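Long-range contacts in sister chromatid cohesion protein (Chaetomium thermophilum, PDB 5T8V), which probably serves as a cohesin loader that binds chromatin, this chain being the C-terminal HEAT-repeat fragment of the longer protein: residues A[1254-1259]-A[1278-1283]; A[1296-1301]-A[1383-1388]; A[1367-1372]-A[1433-1438]; A[1373-1378]-A[1447-1452]. All coordinates share one frame; numbering follows the deposited sequence.

Contact 1 (A[1254-1259]-A[1278-1283]); sequences SQIDFD and FIIENL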
loop_
_atom_site.group_PDB
_atom_site.type_symbol
_atom_site.label_atom_id
_atom_site.label_comp_id
_atom_site.label_asym_id
_atom_site.label_seq_id
_atom_site.Cartn_x
_atom_site.Cartn_y
_atom_site.Cartn_z
ATOM N N SER A 1254 19.867 -2.200 -42.998
ATOM C CA SER A 1254 20.346 -2.564 -44.326
ATOM C C SER A 1254 19.251 -3.230 -45.146
ATOM O O SER A 1254 19.265 -3.150 -46.380
ATOM C CB SER A 1254 21.563 -3.481 -44.211
ATOM O OG SER A 1254 22.647 -2.802 -43.597
ATOM N N GLN A 1255 18.292 -3.882 -44.487
ATOM C CA GLN A 1255 17.179 -4.489 -45.204
ATOM C C GLN A 1255 16.198 -3.456 -45.740
ATOM O O GLN A 1255 15.290 -3.825 -46.493
ATOM C CB GLN A 1255 16.447 -5.477 -44.293
ATOM C CG GLN A 1255 17.152 -6.819 -44.139
ATOM C CD GLN A 1255 16.824 -7.782 -45.264
ATOM O OE1 GLN A 1255 15.657 -8.003 -45.587
ATOM N NE2 GLN A 1255 17.855 -8.360 -45.869
ATOM N N ILE A 1256 16.359 -2.183 -45.378
ATOM C CA ILE A 1256 15.463 -1.141 -45.863
ATOM C C ILE A 1256 15.994 -0.461 -47.120
ATOM O O ILE A 1256 15.219 0.192 -47.832
ATOM C CB ILE A 1256 15.208 -0.090 -44.765
ATOM C CG1 ILE A 1256 14.791 -0.771 -43.458
ATOM C CG2 ILE A 1256 14.099 0.864 -45.191
ATOM C CD1 ILE A 1256 14.728 0.149 -42.262
ATOM N N ASP A 1257 17.287 -0.602 -47.417
ATOM C CA ASP A 1257 17.862 -0.027 -48.628
ATOM C C ASP A 1257 17.076 -0.504 -49.843
ATOM O O ASP A 1257 16.367 -1.513 -49.768
ATOM C CB ASP A 1257 19.339 -0.408 -48.759
ATOM C CG ASP A 1257 20.164 0.680 -49.416
ATOM O OD1 ASP A 1257 19.578 1.548 -50.094
ATOM O OD2 ASP A 1257 21.404 0.662 -49.255
ATOM N N PHE A 1258 17.194 0.201 -50.966
ATOM C CA PHE A 1258 16.366 -0.100 -52.123
ATOM C C PHE A 1258 17.076 0.325 -53.397
ATOM O O PHE A 1258 18.014 1.126 -53.380
ATOM C CB PHE A 1258 15.002 0.591 -52.024
ATOM C CG PHE A 1258 15.089 2.066 -51.774
ATOM C CD1 PHE A 1258 15.209 2.556 -50.484
ATOM C CD2 PHE A 1258 15.049 2.966 -52.826
ATOM C CE1 PHE A 1258 15.290 3.913 -50.248
ATOM C CE2 PHE A 1258 15.129 4.324 -52.594
ATOM C CZ PHE A 1258 15.249 4.798 -51.306
ATOM N N ASP A 1259 16.602 -0.233 -54.510
ATOM C CA ASP A 1259 17.090 0.101 -55.844
ATOM C C ASP A 1259 15.872 0.340 -56.723
ATOM O O ASP A 1259 15.152 -0.608 -57.055
ATOM C CB ASP A 1259 17.963 -1.020 -56.409
ATOM C CG ASP A 1259 18.943 -0.525 -57.454
ATOM O OD1 ASP A 1259 18.676 0.527 -58.072
ATOM O OD2 ASP A 1259 19.980 -1.191 -57.659
ATOM N N PHE A 1278 7.148 -2.253 -41.970
ATOM C CA PHE A 1278 7.099 -3.286 -40.943
ATOM C C PHE A 1278 8.333 -3.245 -40.053
ATOM O O PHE A 1278 8.225 -3.392 -38.830
ATOM C CB PHE A 1278 6.952 -4.670 -41.577
ATOM C CG PHE A 1278 7.170 -5.800 -40.610
ATOM C CD1 PHE A 1278 6.184 -6.156 -39.707
ATOM C CD2 PHE A 1278 8.364 -6.502 -40.598
ATOM C CE1 PHE A 1278 6.384 -7.191 -38.812
ATOM C CE2 PHE A 1278 8.569 -7.535 -39.708
ATOM C CZ PHE A 1278 7.579 -7.881 -38.814
ATOM N N ILE A 1279 9.518 -3.040 -40.638
ATOM C CA ILE A 1279 10.749 -3.140 -39.856
ATOM C C ILE A 1279 11.253 -1.792 -39.352
ATOM O O ILE A 1279 12.251 -1.760 -38.623
ATOM C CB ILE A 1279 11.867 -3.868 -40.634
ATOM C CG1 ILE A 1279 12.264 -3.108 -41.900
ATOM C CG2 ILE A 1279 11.425 -5.285 -40.975
ATOM C CD1 ILE A 1279 13.454 -3.734 -42.618
ATOM N N ILE A 1280 10.602 -0.683 -39.702
ATOM C CA ILE A 1280 10.900 0.583 -39.027
ATOM C C ILE A 1280 9.982 0.781 -37.827
ATOM O O ILE A 1280 10.411 1.286 -36.781
ATOM C CB ILE A 1280 10.817 1.778 -40.004
ATOM C CG1 ILE A 1280 9.391 1.983 -40.516
ATOM C CG2 ILE A 1280 11.787 1.601 -41.162
ATOM C CD1 ILE A 1280 8.643 3.086 -39.796
ATOM N N GLU A 1281 8.716 0.369 -37.953
ATOM C CA GLU A 1281 7.824 0.398 -36.801
ATOM C C GLU A 1281 8.362 -0.464 -35.665
ATOM O O GLU A 1281 8.041 -0.220 -34.495
ATOM C CB GLU A 1281 6.426 -0.060 -37.213
ATOM C CG GLU A 1281 5.701 0.915 -38.124
ATOM C CD GLU A 1281 4.387 0.363 -38.645
ATOM O OE1 GLU A 1281 4.357 -0.811 -39.067
ATOM O OE2 GLU A 1281 3.383 1.104 -38.628
ATOM N N ASN A 1282 9.180 -1.471 -35.984
ATOM C CA ASN A 1282 9.876 -2.217 -34.940
ATOM C C ASN A 1282 10.994 -1.385 -34.327
ATOM O O ASN A 1282 11.224 -1.441 -33.113
ATOM C CB ASN A 1282 10.442 -3.523 -35.501
ATOM C CG ASN A 1282 9.391 -4.606 -35.644
ATOM O OD1 ASN A 1282 8.945 -5.187 -34.657
ATOM N ND2 ASN A 1282 9.005 -4.896 -36.880
ATOM N N LEU A 1283 11.704 -0.608 -35.149
ATOM C CA LEU A 1283 12.791 0.214 -34.628
ATOM C C LEU A 1283 12.269 1.268 -33.662
ATOM O O LEU A 1283 12.939 1.607 -32.681
ATOM C CB LEU A 1283 13.550 0.878 -35.776
ATOM C CG LEU A 1283 14.250 -0.062 -36.759
ATOM C CD1 LEU A 1283 14.792 0.722 -37.945
ATOM C CD2 LEU A 1283 15.361 -0.843 -36.076
#

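Contact 2 (A[1296-1301]-A[1383-1388]); sequences SLVAAM and YLRRLY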
loop_
_atom_site.group_PDB
_atom_site.type_symbol
_atom_site.label_atom_id
_atom_site.label_comp_id
_atom_site.label_asym_id
_atom_site.label_seq_id
_atom_site.Cartn_x
_atom_site.Cartn_y
_atom_site.Cartn_z
ATOM N N SER A 1296 24.467 3.523 -32.541
ATOM C CA SER A 1296 24.895 2.926 -33.801
ATOM C C SER A 1296 23.714 2.701 -34.734
ATOM O O SER A 1296 23.873 2.754 -35.960
ATOM C CB SER A 1296 25.621 1.607 -33.535
ATOM O OG SER A 1296 26.750 1.809 -32.701
ATOM N N LEU A 1297 22.527 2.459 -34.175
ATOM C CA LEU A 1297 21.335 2.276 -34.996
ATOM C C LEU A 1297 20.971 3.566 -35.720
ATOM O O LEU A 1297 20.854 3.590 -36.949
ATOM C CB LEU A 1297 20.173 1.796 -34.123
ATOM C CG LEU A 1297 18.794 1.738 -34.788
ATOM C CD1 LEU A 1297 18.817 0.845 -36.018
ATOM C CD2 LEU A 1297 17.747 1.254 -33.794
ATOM N N VAL A 1298 20.791 4.657 -34.970
ATOM C CA VAL A 1298 20.468 5.936 -35.594
ATOM C C VAL A 1298 21.612 6.395 -36.484
ATOM O O VAL A 1298 21.399 7.137 -37.450
ATOM C CB VAL A 1298 20.124 6.994 -34.524
ATOM C CG1 VAL A 1298 18.963 6.521 -33.656
ATOM C CG2 VAL A 1298 21.340 7.322 -33.669
ATOM N N ALA A 1299 22.840 5.971 -36.176
ATOM C CA ALA A 1299 23.960 6.256 -37.064
ATOM C C ALA A 1299 23.781 5.551 -38.402
ATOM O O ALA A 1299 24.030 6.137 -39.462
ATOM C CB ALA A 1299 25.273 5.837 -36.404
ATOM N N ALA A 1300 23.339 4.293 -38.372
ATOM C CA ALA A 1300 23.113 3.559 -39.612
ATOM C C ALA A 1300 21.924 4.122 -40.379
ATOM O O ALA A 1300 21.929 4.140 -41.616
ATOM C CB ALA A 1300 22.902 2.076 -39.311
ATOM N N MET A 1301 20.895 4.585 -39.665
ATOM C CA MET A 1301 19.735 5.166 -40.334
ATOM C C MET A 1301 20.088 6.496 -40.989
ATOM O O MET A 1301 19.703 6.753 -42.135
ATOM C CB MET A 1301 18.589 5.341 -39.336
ATOM C CG MET A 1301 18.042 4.029 -38.789
ATOM S SD MET A 1301 16.511 4.220 -37.848
ATOM C CE MET A 1301 17.084 5.140 -36.427
ATOM N N TYR A 1383 12.246 10.497 -33.575
ATOM C CA TYR A 1383 11.520 9.975 -32.422
ATOM C C TYR A 1383 12.465 9.319 -31.423
ATOM O O TYR A 1383 12.264 9.422 -30.209
ATOM C CB TYR A 1383 10.452 8.982 -32.874
ATOM C CG TYR A 1383 9.807 8.238 -31.727
ATOM C CD1 TYR A 1383 8.895 8.868 -30.890
ATOM C CD2 TYR A 1383 10.112 6.907 -31.479
ATOM C CE1 TYR A 1383 8.304 8.193 -29.839
ATOM C CE2 TYR A 1383 9.525 6.222 -30.432
ATOM C CZ TYR A 1383 8.622 6.869 -29.614
ATOM O OH TYR A 1383 8.036 6.192 -28.568
ATOM N N LEU A 1384 13.501 8.634 -31.914
ATOM C CA LEU A 1384 14.470 8.017 -31.014
ATOM C C LEU A 1384 15.391 9.061 -30.397
ATOM O O LEU A 1384 15.689 9.004 -29.198
ATOM C CB LEU A 1384 15.289 6.963 -31.761
ATOM C CG LEU A 1384 14.556 5.733 -32.305
ATOM C CD1 LEU A 1384 15.558 4.751 -32.900
ATOM C CD2 LEU A 1384 13.715 5.053 -31.235
ATOM N N ARG A 1385 15.854 10.021 -31.200
ATOM C CA ARG A 1385 16.746 11.055 -30.686
ATOM C C ARG A 1385 16.093 11.821 -29.543
ATOM O O ARG A 1385 16.757 12.163 -28.558
ATOM C CB ARG A 1385 17.146 12.007 -31.812
ATOM C CG ARG A 1385 17.848 11.330 -32.982
ATOM C CD ARG A 1385 19.297 11.004 -32.668
ATOM N NE ARG A 1385 20.163 12.174 -32.792
ATOM C CZ ARG A 1385 21.488 12.142 -32.684
ATOM N NH1 ARG A 1385 22.190 13.259 -32.815
ATOM N NH2 ARG A 1385 22.114 10.995 -32.447
ATOM N N ARG A 1386 14.792 12.097 -29.653
ATOM C CA ARG A 1386 14.095 12.791 -28.576
ATOM C C ARG A 1386 13.637 11.833 -27.482
ATOM O O ARG A 1386 13.501 12.244 -26.325
ATOM C CB ARG A 1386 12.895 13.560 -29.132
ATOM C CG ARG A 1386 12.124 14.338 -28.072
ATOM C CD ARG A 1386 11.889 15.786 -28.480
ATOM N NE ARG A 1386 11.390 16.588 -27.365
ATOM C CZ ARG A 1386 11.167 17.898 -27.420
ATOM N NH1 ARG A 1386 11.399 18.573 -28.538
ATOM N NH2 ARG A 1386 10.713 18.537 -26.350
ATOM N N LEU A 1387 13.406 10.564 -27.821
ATOM C CA LEU A 1387 12.934 9.598 -26.835
ATOM C C LEU A 1387 14.015 9.208 -25.837
ATOM O O LEU A 1387 13.692 8.652 -24.782
ATOM C CB LEU A 1387 12.405 8.346 -27.540
ATOM C CG LEU A 1387 11.985 7.175 -26.646
ATOM C CD1 LEU A 1387 10.872 7.594 -25.699
ATOM C CD2 LEU A 1387 11.550 5.987 -27.484
ATOM N N TYR A 1388 15.283 9.482 -26.142
ATOM C CA TYR A 1388 16.377 9.135 -25.244
ATOM C C TYR A 1388 17.222 10.362 -24.925
ATOM O O TYR A 1388 17.027 11.002 -23.886
ATOM C CB TYR A 1388 17.239 8.029 -25.859
ATOM C CG TYR A 1388 16.555 6.679 -25.898
ATOM C CD1 TYR A 1388 15.698 6.341 -26.938
ATOM C CD2 TYR A 1388 16.766 5.743 -24.894
ATOM C CE1 TYR A 1388 15.072 5.108 -26.976
ATOM C CE2 TYR A 1388 16.144 4.509 -24.924
ATOM C CZ TYR A 1388 15.297 4.196 -25.967
ATOM O OH TYR A 1388 14.674 2.968 -26.002
#

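Contact 3 (A[1367-1372]-A[1433-1438]); sequences LTAASM and GALSGG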
loop_
_atom_site.group_PDB
_atom_site.type_symbol
_atom_site.label_atom_id
_atom_site.label_comp_id
_atom_site.label_asym_id
_atom_site.label_seq_id
_atom_site.Cartn_x
_atom_site.Cartn_y
_atom_site.Cartn_z
ATOM N N LEU A 1367 8.722 7.389 -57.257
ATOM C CA LEU A 1367 9.530 8.252 -56.403
ATOM C C LEU A 1367 8.800 8.658 -55.132
ATOM O O LEU A 1367 9.449 8.978 -54.132
ATOM C CB LEU A 1367 9.962 9.495 -57.178
ATOM C CG LEU A 1367 10.776 9.208 -58.441
ATOM C CD1 LEU A 1367 11.074 10.498 -59.176
ATOM C CD2 LEU A 1367 12.066 8.466 -58.105
ATOM N N THR A 1368 7.469 8.670 -55.149
ATOM C CA THR A 1368 6.726 8.801 -53.903
ATOM C C THR A 1368 6.946 7.575 -53.026
ATOM O O THR A 1368 7.237 7.695 -51.830
ATOM C CB THR A 1368 5.244 8.996 -54.207
ATOM O OG1 THR A 1368 5.063 10.147 -55.043
ATOM C CG2 THR A 1368 4.437 9.174 -52.908
ATOM N N ALA A 1369 6.817 6.382 -53.616
ATOM C CA ALA A 1369 7.182 5.150 -52.925
ATOM C C ALA A 1369 8.577 5.255 -52.330
ATOM O O ALA A 1369 8.785 4.976 -51.143
ATOM C CB ALA A 1369 7.108 3.968 -53.893
ATOM N N ALA A 1370 9.551 5.649 -53.150
ATOM C CA ALA A 1370 10.906 5.856 -52.653
ATOM C C ALA A 1370 10.903 6.770 -51.434
ATOM O O ALA A 1370 11.378 6.397 -50.358
ATOM C CB ALA A 1370 11.782 6.437 -53.766
ATOM N N SER A 1371 10.336 7.969 -51.587
ATOM C CA SER A 1371 10.389 8.980 -50.534
ATOM C C SER A 1371 9.821 8.451 -49.222
ATOM O O SER A 1371 10.493 8.480 -48.184
ATOM C CB SER A 1371 9.632 10.233 -50.979
ATOM O OG SER A 1371 10.193 10.785 -52.158
ATOM N N MET A 1372 8.574 7.973 -49.247
ATOM C CA MET A 1372 7.890 7.517 -48.039
ATOM C C MET A 1372 8.809 6.703 -47.139
ATOM O O MET A 1372 8.809 6.879 -45.916
ATOM C CB MET A 1372 6.665 6.680 -48.403
ATOM C CG MET A 1372 5.475 7.481 -48.892
ATOM S SD MET A 1372 4.017 6.441 -49.098
ATOM C CE MET A 1372 4.596 5.298 -50.341
ATOM N N GLY A 1433 0.312 6.946 -46.067
ATOM C CA GLY A 1433 -0.905 7.143 -46.827
ATOM C C GLY A 1433 -0.739 7.962 -48.088
ATOM O O GLY A 1433 -1.748 8.341 -48.698
ATOM N N ALA A 1434 0.494 8.244 -48.520
ATOM C CA ALA A 1434 0.702 9.129 -49.662
ATOM C C ALA A 1434 0.223 8.486 -50.958
ATOM O O ALA A 1434 -0.484 9.118 -51.751
ATOM C CB ALA A 1434 2.178 9.512 -49.764
ATOM N N LEU A 1435 0.602 7.231 -51.198
ATOM C CA LEU A 1435 0.240 6.551 -52.438
ATOM C C LEU A 1435 -1.203 6.084 -52.467
ATOM O O LEU A 1435 -1.562 5.291 -53.347
ATOM C CB LEU A 1435 1.170 5.358 -52.676
ATOM C CG LEU A 1435 2.613 5.709 -53.035
ATOM C CD1 LEU A 1435 3.400 4.455 -53.377
ATOM C CD2 LEU A 1435 2.678 6.674 -54.187
ATOM N N SER A 1436 -2.035 6.547 -51.538
ATOM C CA SER A 1436 -3.460 6.244 -51.539
ATOM C C SER A 1436 -4.301 7.468 -51.871
ATOM O O SER A 1436 -5.526 7.429 -51.720
ATOM C CB SER A 1436 -3.868 5.670 -50.184
ATOM O OG SER A 1436 -3.622 6.599 -49.142
ATOM N N GLY A 1437 -3.671 8.549 -52.323
ATOM C CA GLY A 1437 -4.370 9.777 -52.642
ATOM C C GLY A 1437 -5.129 9.686 -53.957
ATOM O O GLY A 1437 -5.552 8.594 -54.340
ATOM N N GLY A 1438 -5.312 10.805 -54.655
ATOM C CA GLY A 1438 -4.791 12.102 -54.257
ATOM C C GLY A 1438 -3.340 12.288 -54.660
ATOM O O GLY A 1438 -2.428 12.078 -53.862
#

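Contact 4 (A[1373-1378]-A[1447-1452]); sequences ILLAIW and KDLVEL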
loop_
_atom_site.group_PDB
_atom_site.type_symbol
_atom_site.label_atom_id
_atom_site.label_comp_id
_atom_site.label_asym_id
_atom_site.label_seq_id
_atom_site.Cartn_x
_atom_site.Cartn_y
_atom_site.Cartn_z
ATOM N N ILE A 1373 9.592 5.805 -47.738
ATOM C CA ILE A 1373 10.543 5.016 -46.963
ATOM C C ILE A 1373 11.467 5.934 -46.173
ATOM O O ILE A 1373 11.590 5.816 -44.948
ATOM C CB ILE A 1373 11.336 4.074 -47.888
ATOM C CG1 ILE A 1373 10.383 3.100 -48.590
ATOM C CG2 ILE A 1373 12.400 3.310 -47.095
ATOM C CD1 ILE A 1373 11.045 2.221 -49.638
ATOM N N LEU A 1374 12.116 6.878 -46.861
ATOM C CA LEU A 1374 13.092 7.737 -46.197
ATOM C C LEU A 1374 12.433 8.636 -45.157
ATOM O O LEU A 1374 12.965 8.807 -44.055
ATOM C CB LEU A 1374 13.843 8.579 -47.227
ATOM C CG LEU A 1374 14.696 7.801 -48.229
ATOM C CD1 LEU A 1374 13.999 7.749 -49.563
ATOM C CD2 LEU A 1374 16.072 8.419 -48.365
ATOM N N LEU A 1375 11.282 9.229 -45.488
ATOM C CA LEU A 1375 10.597 10.079 -44.518
ATOM C C LEU A 1375 10.215 9.293 -43.271
ATOM O O LEU A 1375 10.282 9.818 -42.153
ATOM C CB LEU A 1375 9.359 10.716 -45.149
ATOM C CG LEU A 1375 9.618 11.847 -46.147
ATOM C CD1 LEU A 1375 9.342 11.388 -47.558
ATOM C CD2 LEU A 1375 8.782 13.068 -45.815
ATOM N N ALA A 1376 9.811 8.032 -43.440
ATOM C CA ALA A 1376 9.493 7.198 -42.287
ATOM C C ALA A 1376 10.743 6.901 -41.467
ATOM O O ALA A 1376 10.738 7.027 -40.234
ATOM C CB ALA A 1376 8.827 5.903 -42.750
ATOM N N ILE A 1377 11.829 6.506 -42.140
ATOM C CA ILE A 1377 13.093 6.259 -41.448
ATOM C C ILE A 1377 13.465 7.461 -40.594
ATOM O O ILE A 1377 13.722 7.338 -39.392
ATOM C CB ILE A 1377 14.208 5.930 -42.459
ATOM C CG1 ILE A 1377 13.917 4.613 -43.179
ATOM C CG2 ILE A 1377 15.564 5.840 -41.753
ATOM C CD1 ILE A 1377 14.817 4.365 -44.374
ATOM N N TRP A 1378 13.504 8.647 -41.208
ATOM C CA TRP A 1378 13.899 9.841 -40.471
ATOM C C TRP A 1378 12.906 10.172 -39.365
ATOM O O TRP A 1378 13.304 10.679 -38.310
ATOM C CB TRP A 1378 14.039 11.029 -41.423
ATOM C CG TRP A 1378 14.593 12.241 -40.748
ATOM C CD1 TRP A 1378 13.888 13.290 -40.236
ATOM C CD2 TRP A 1378 15.974 12.525 -40.498
ATOM N NE1 TRP A 1378 14.744 14.213 -39.687
ATOM C CE2 TRP A 1378 16.031 13.766 -39.835
ATOM C CE3 TRP A 1378 17.169 11.850 -40.772
ATOM C CZ2 TRP A 1378 17.235 14.349 -39.444
ATOM C CZ3 TRP A 1378 18.362 12.429 -40.383
ATOM C CH2 TRP A 1378 18.387 13.666 -39.726
ATOM N N LYS A 1447 8.259 16.355 -52.187
ATOM C CA LYS A 1447 8.718 17.671 -51.754
ATOM C C LYS A 1447 9.343 17.601 -50.366
ATOM O O LYS A 1447 10.479 18.047 -50.158
ATOM C CB LYS A 1447 7.546 18.653 -51.766
ATOM C CG LYS A 1447 7.922 20.090 -51.444
ATOM C CD LYS A 1447 6.724 20.855 -50.914
ATOM C CE LYS A 1447 7.054 22.315 -50.672
ATOM N NZ LYS A 1447 5.937 23.028 -49.996
ATOM N N ASP A 1448 8.607 17.047 -49.399
ATOM C CA ASP A 1448 9.127 16.914 -48.043
ATOM C C ASP A 1448 10.429 16.125 -48.016
ATOM O O ASP A 1448 11.238 16.297 -47.097
ATOM C CB ASP A 1448 8.086 16.243 -47.145
ATOM C CG ASP A 1448 6.860 17.107 -46.923
ATOM O OD1 ASP A 1448 6.991 18.350 -46.949
ATOM O OD2 ASP A 1448 5.765 16.542 -46.720
ATOM N N LEU A 1449 10.647 15.251 -49.001
ATOM C CA LEU A 1449 11.910 14.527 -49.071
ATOM C C LEU A 1449 13.020 15.404 -49.641
ATOM O O LEU A 1449 14.156 15.364 -49.158
ATOM C CB LEU A 1449 11.740 13.257 -49.908
ATOM C CG LEU A 1449 12.915 12.274 -50.009
ATOM C CD1 LEU A 1449 13.811 12.623 -51.186
ATOM C CD2 LEU A 1449 13.728 12.212 -48.717
ATOM N N VAL A 1450 12.710 16.203 -50.666
ATOM C CA VAL A 1450 13.709 17.107 -51.230
ATOM C C VAL A 1450 14.142 18.136 -50.196
ATOM O O VAL A 1450 15.297 18.581 -50.196
ATOM C CB VAL A 1450 13.160 17.786 -52.503
ATOM C CG1 VAL A 1450 14.135 18.837 -53.020
ATOM C CG2 VAL A 1450 12.893 16.750 -53.585
ATOM N N GLU A 1451 13.235 18.533 -49.303
ATOM C CA GLU A 1451 13.549 19.541 -48.299
ATOM C C GLU A 1451 14.123 18.946 -47.022
ATOM O O GLU A 1451 14.948 19.593 -46.365
ATOM C CB GLU A 1451 12.296 20.354 -47.966
ATOM C CG GLU A 1451 11.775 21.171 -49.135
ATOM C CD GLU A 1451 10.419 21.785 -48.858
ATOM O OE1 GLU A 1451 9.651 21.195 -48.070
ATOM O OE2 GLU A 1451 10.123 22.857 -49.427
ATOM N N LEU A 1452 13.706 17.733 -46.651
ATOM C CA LEU A 1452 14.299 17.065 -45.497
ATOM C C LEU A 1452 15.811 16.968 -45.642
ATOM O O LEU A 1452 16.549 17.072 -44.655
ATOM C CB LEU A 1452 13.691 15.672 -45.324
ATOM C CG LEU A 1452 14.389 14.742 -44.325
ATOM C CD1 LEU A 1452 14.391 15.343 -42.929
ATOM C CD2 LEU A 1452 13.732 13.371 -44.319
#

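Contact 1 (A[1254-1259]-A[1278-1283])
I1256 holds CG1 anti to its carbonyl carbon (chi1 -50°), while I1279 carries its own CG1 between the backbone N and the carbonyl carbon (chi1 63°). The two torsions bring the branches together, and the side chains slide past each other in opposite directions. The contact lies in the all-helical C-terminal part of this HEAT-repeat protein. It packs the loop after helix 1243-1254 onto helix 1271-1284. I1256 CG1 meets I1279 CD1 at 3.4 Å. Further out, I1256 CD1 reaches I1280 CG2 at 3.5 Å, and these two side chains cross at about a right angle. L1283 CD1 is a looser neighbour, 4.4 Å from I1256 CD1. The junction is buried and apolar. On another side, I1256 also rests on I1373 and I1377 of helix 1364-1387. An alanine at I1256 would lack CG1, CG2 and CD1 and would probably leave a gap between the loop and both helices, with I1279 CD1 losing its contact with CG1. Polar bonds flank the apolar patch. I1256 O bonds to H1272 NE2, and Q1255 OE1 bonds to Y1275 OH, both on helix 1271-1284. The aliphatic base of Q1255 completes the contact, with its CB 3.8 Å from I1279 CD1.

Contact 2 (A[1296-1301]-A[1383-1388])
L1384 meets V1298, L1297 and M1301 between two helices, and its side chain can be followed outward. L1384 CB comes first, 4.2 Å from V1298 CG1. CG is anti to the carbonyl carbon (chi1 -64°), and chi2 then sets CD1 anti to CA, so that the chain is extended toward helix 1291-1319. At the tip, CD1 has three partners. V1298 CG1 lies 3.9 Å from L1384 CD1. M1301 CE is also 3.9 Å from L1384 CD1, and here the side chains cross at about a right angle. L1297 CD2 is a little farther from L1384 CD1, at 4.2 Å. The other branch, CD2, packs against the backbone of L1283. R1385 adds a second point of contact. Its chain bends twice, and R1385 NH2 comes within 3.9 Å of V1298 CG2, oblique to the guanidinium plane. The two methyls of V1298 are thus divided: CG1 serves the leucine and CG2 the arginine. R1385 also touches E1302 on the same helix as V1298. The axes of the short segments 1296-1301 and 1383-1387 come within 11.0 Å, at 151° between their directions. This roughly antiparallel helix packing is consistent with the alpha-helical solenoid of a HEAT-repeat protein.

Contact 3 (A[1367-1372]-A[1433-1438])
T1368, A1369 and M1372 meet A1434 and L1435 without a ring or other planar side-chain group between them. The flat group to note is the peptide carbonyl of L1367, whose oxygen takes two donors. S1371 N and S1371 OG reach L1367 O from opposite faces of its plane. The hydroxyl bond, S1371 OG to L1367 O, is 2.8 Å long, with the donor tilted 24° from that plane. It ties the serine back onto its own helix. The contact itself is apolar. L1435 places its two methyls on different partners: L1435 CD2 is 3.3 Å from T1368 CG2, while L1435 CD1 is 3.8 Å from A1369 CB. M1372 bends at chi3 (-61°), and M1372 CE lies against the leucine branch point, 3.4 Å from L1435 CG. Its sulphur takes a different neighbour, with M1372 SD 3.6 Å from A1434 CB. The threonine keeps its methyl for L1435 and A1434, and its OG1 bonds to M1442 O and L1364 O. In the fold, the turn 1433-1438 links helix 1422-1431 to helix 1439-1452, and G1438 is the N-cap residue of the latter. P1270 touches both A1369 and L1435, while helix 1291-1319 packs against L1367, A1370 and S1371 of helix 1364-1387.

Contact 4 (A[1373-1378]-A[1447-1452])
W1378 is overlapped on one face of its indole by L1452. L1452 CD1 lies over the five-membered ring of W1378, 3.5 Å from the centroid and 17° off the normal, a CH-pi contact. The pair belongs to a helix-helix packing in the alpha-helical C-terminal end of the HEAT-repeat chain. The axes of segments 1373-1378 and 1447-1452 approach to 9.9 Å and cross at 54°. W1378 holds CG anti to the backbone N (chi1 -173°), which puts the root of the ring beside L1452. The second methyl, L1452 CD2, stays nearer that root, 3.7 Å from W1378 CB. An alanine at W1378 would take away the indole and would probably leave L1452 CD1 without the aromatic face it rests on, with the leucine freer to turn. L1375 works one turn earlier, and its two methyls part. L1375 CD2 meets D1448 CB at 3.5 Å, the side chains crossing at about a right angle. L1449 is buried and also touches A1313 of helix 1291-1319. L1375 CD1 lies 3.8 Å from L1449 CB. The branch L1449 CD2 packs against L1374 CB at 3.9 Å.

Overall arrangement
Contact 1 comes first along the chain. It closes the loop between helices 1243-1254 and 1271-1284, part of which is not modelled, before any other contact opens. Contacts 2, 3 and 4 then open in turn and close in the same order. Each pair of them therefore crosses, and none nests. All three share helix 1364-1387. Contact 2 joins its C-terminal end back to helix 1291-1319. Contacts 3 and 4 join its earlier turns to segment 1433-1438 and helix 1439-1452, close to the chain's C terminus. Contact 1 touches the other three: L1283 meets L1297 and M1301, F1258 meets A1370, and I1256 meets I1373. Contacts 2 and 3 do not touch, their nearest atoms about 11 Å apart.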